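Local coordinates for hydrolase, haloacid dehalogenase-like family (Streptococcus pneumoniae, PDB 2FI1), which is a putative hydrolase of the haloacid dehalogenase-like family that binds a calcium ion and whose substrate is not established, at residues Y21-A26 and H80-E85. Sequence-based numbering, arbitrary orientation.
Sequences YETSTA and HPILFE
T23 OG1 and the backbone N of I82 meet through one water molecule, which lies 2.9 Å from T23 OG1 and accepts from I82 N, also at 2.9 Å. The threonine hydroxyl is also hydrogen-bonded to the carbonyl oxygen of N20, one turn back on helix 20-34. A chi1 of 38° places OG1 between the backbone N and the carbonyl carbon, where it can meet both the N20 carbonyl and the water, while CG2, beside the backbone N, faces I82.

Beside this bridge the contact is aliphatic. T23 CG2 sits 3.8 Å from I82 CD1 and 3.9 Å from I82 CG1, and the two side chains run past each other in opposite directions. CG2 also comes within 4.1 Å of the carbonyl oxygen of H80, a van der Waals approach by a methyl. The CD1 end of I82 also touches E22 CG at 3.8 Å. The side chains of E22 and I82 pass at a slant there, and the bend of E22 at chi2 of 60° leads its carboxylate away, where OE1 is hydrogen-bonded to H41. P81 turns its CB from the helix, and its ring packs on I114 and K117 of helix 110-117.

The segments thus join helix 20-34 of the helical cap to the linker that returns to the parallel-sheet core, a division seen in many haloacid dehalogenase relatives. T23 lies about 13 Å from the calcium ion, and backbone bonds of I82 with D19 and F84 with L17 join the two linkers directly. With only 148 Å² buried, the chemistry implies a modest, partly hydrated junction: aliphatic contacts around I82 CD1, flanked by a single water that carries the polar link from T23 OG1 to I82 N.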
loop_
_atom_site.group_PDB
_atom_site.type_symbol
_atom_site.label_atom_id
_atom_site.label_comp_id
_atom_site.label_asym_id
_atom_site.label_seq_id
_atom_site.Cartn_x
_atom_site.Cartn_y
_atom_site.Cartn_z
ATOM N N TYR A 21 -7.864 -0.630 -1.880
ATOM C CA TYR A 21 -9.268 -0.270 -1.690
ATOM C C TYR A 21 -10.051 -0.378 -2.986
ATOM O O TYR A 21 -11.265 -0.566 -2.946
ATOM C CB TYR A 21 -9.418 1.092 -1.000
ATOM C CG TYR A 21 -8.945 1.032 0.436
ATOM C CD1 TYR A 21 -9.594 0.225 1.368
ATOM C CD2 TYR A 21 -7.840 1.753 0.857
ATOM C CE1 TYR A 21 -9.144 0.145 2.683
ATOM C CE2 TYR A 21 -7.389 1.681 2.171
ATOM C CZ TYR A 21 -8.044 0.873 3.067
ATOM O OH TYR A 21 -7.609 0.803 4.372
ATOM N N GLU A 22 -9.385 -0.308 -4.136
ATOM C CA GLU A 22 -10.103 -0.475 -5.406
ATOM C C GLU A 22 -10.576 -1.912 -5.610
ATOM O O GLU A 22 -11.728 -2.149 -5.980
ATOM C CB GLU A 22 -9.246 -0.026 -6.598
ATOM C CG GLU A 22 -9.949 -0.099 -7.950
ATOM C CD GLU A 22 -11.195 0.752 -8.020
ATOM O OE1 GLU A 22 -11.286 1.735 -7.259
ATOM O OE2 GLU A 22 -12.090 0.415 -8.828
ATOM N N THR A 23 -9.693 -2.876 -5.382
ATOM C CA THR A 23 -10.080 -4.269 -5.515
ATOM C C THR A 23 -11.125 -4.652 -4.457
ATOM O O THR A 23 -12.073 -5.391 -4.738
ATOM C CB THR A 23 -8.859 -5.217 -5.475
ATOM O OG1 THR A 23 -7.904 -4.753 -4.524
ATOM C CG2 THR A 23 -8.194 -5.315 -6.845
ATOM N N SER A 24 -10.975 -4.135 -3.240
ATOM C CA SER A 24 -11.946 -4.406 -2.192
ATOM C C SER A 24 -13.299 -3.779 -2.513
ATOM O O SER A 24 -14.335 -4.414 -2.321
ATOM C CB SER A 24 -11.416 -3.906 -0.854
ATOM O OG SER A 24 -10.285 -4.668 -0.443
ATOM N N THR A 25 -13.295 -2.560 -3.042
ATOM C CA THR A 25 -14.542 -1.896 -3.435
ATOM C C THR A 25 -15.254 -2.682 -4.531
ATOM O O THR A 25 -16.466 -2.898 -4.464
ATOM C CB THR A 25 -14.287 -0.449 -3.888
ATOM O OG1 THR A 25 -13.821 0.316 -2.769
ATOM C CG2 THR A 25 -15.549 0.201 -4.449
ATOM N N ALA A 26 -14.512 -3.125 -5.531
ATOM C CA ALA A 26 -15.108 -3.910 -6.598
ATOM C C ALA A 26 -15.789 -5.143 -6.023
ATOM O O ALA A 26 -16.941 -5.439 -6.360
ATOM C CB ALA A 26 -14.050 -4.295 -7.629
ATOM N N HIS A 80 -5.813 -10.310 -9.638
ATOM C CA HIS A 80 -5.288 -9.253 -10.490
ATOM C C HIS A 80 -5.282 -7.944 -9.706
ATOM O O HIS A 80 -6.155 -7.092 -9.893
ATOM C CB HIS A 80 -6.135 -9.122 -11.753
ATOM C CG HIS A 80 -6.153 -10.362 -12.584
ATOM N ND1 HIS A 80 -5.150 -10.677 -13.476
ATOM C CD2 HIS A 80 -7.034 -11.387 -12.629
ATOM C CE1 HIS A 80 -5.427 -11.834 -14.052
ATOM N NE2 HIS A 80 -6.561 -12.289 -13.552
ATOM N N PRO A 81 -4.282 -7.777 -8.825
ATOM C CA PRO A 81 -4.252 -6.560 -8.013
ATOM C C PRO A 81 -4.066 -5.313 -8.872
ATOM O O PRO A 81 -3.563 -5.400 -9.997
ATOM C CB PRO A 81 -3.055 -6.774 -7.076
ATOM C CG PRO A 81 -2.659 -8.213 -7.211
ATOM C CD PRO A 81 -3.128 -8.655 -8.553
ATOM N N ILE A 82 -4.476 -4.169 -8.346
ATOM C CA ILE A 82 -4.459 -2.911 -9.071
ATOM C C ILE A 82 -3.519 -1.936 -8.370
ATOM O O ILE A 82 -3.720 -1.613 -7.205
ATOM C CB ILE A 82 -5.891 -2.326 -9.146
ATOM C CG1 ILE A 82 -6.803 -3.303 -9.896
ATOM C CG2 ILE A 82 -5.913 -0.967 -9.833
ATOM C CD1 ILE A 82 -8.265 -2.952 -9.849
ATOM N N LEU A 83 -2.481 -1.489 -9.073
ATOM C CA LEU A 83 -1.587 -0.449 -8.554
ATOM C C LEU A 83 -2.252 0.912 -8.683
ATOM O O LEU A 83 -3.164 1.083 -9.497
ATOM C CB LEU A 83 -0.271 -0.429 -9.341
ATOM C CG LEU A 83 0.568 -1.701 -9.301
ATOM C CD1 LEU A 83 1.760 -1.530 -10.236
ATOM C CD2 LEU A 83 1.009 -2.010 -7.876
ATOM N N PHE A 84 -1.786 1.897 -7.920
ATOM C CA PHE A 84 -2.184 3.270 -8.216
ATOM C C PHE A 84 -1.682 3.651 -9.600
ATOM O O PHE A 84 -0.640 3.162 -10.050
ATOM C CB PHE A 84 -1.688 4.232 -7.143
ATOM C CG PHE A 84 -2.548 4.234 -5.918
ATOM C CD1 PHE A 84 -3.757 4.911 -5.921
ATOM C CD2 PHE A 84 -2.202 3.511 -4.794
ATOM C CE1 PHE A 84 -4.569 4.890 -4.806
ATOM C CE2 PHE A 84 -3.013 3.488 -3.691
ATOM C CZ PHE A 84 -4.186 4.183 -3.692
ATOM N N GLU A 85 -2.429 4.508 -10.289
ATOM C CA GLU A 85 -2.079 4.904 -11.639
ATOM C C GLU A 85 -0.702 5.546 -11.645
ATOM O O GLU A 85 -0.445 6.425 -10.848
ATOM C CB GLU A 85 -3.097 5.917 -12.179
ATOM C CG GLU A 85 -2.916 6.255 -13.646
ATOM C CD GLU A 85 -3.122 5.055 -14.544
ATOM O OE1 GLU A 85 -4.059 4.268 -14.278
ATOM O OE2 GLU A 85 -2.353 4.891 -15.513
HETATM O O HOH W 1 -5.379 -3.924 -5.619
#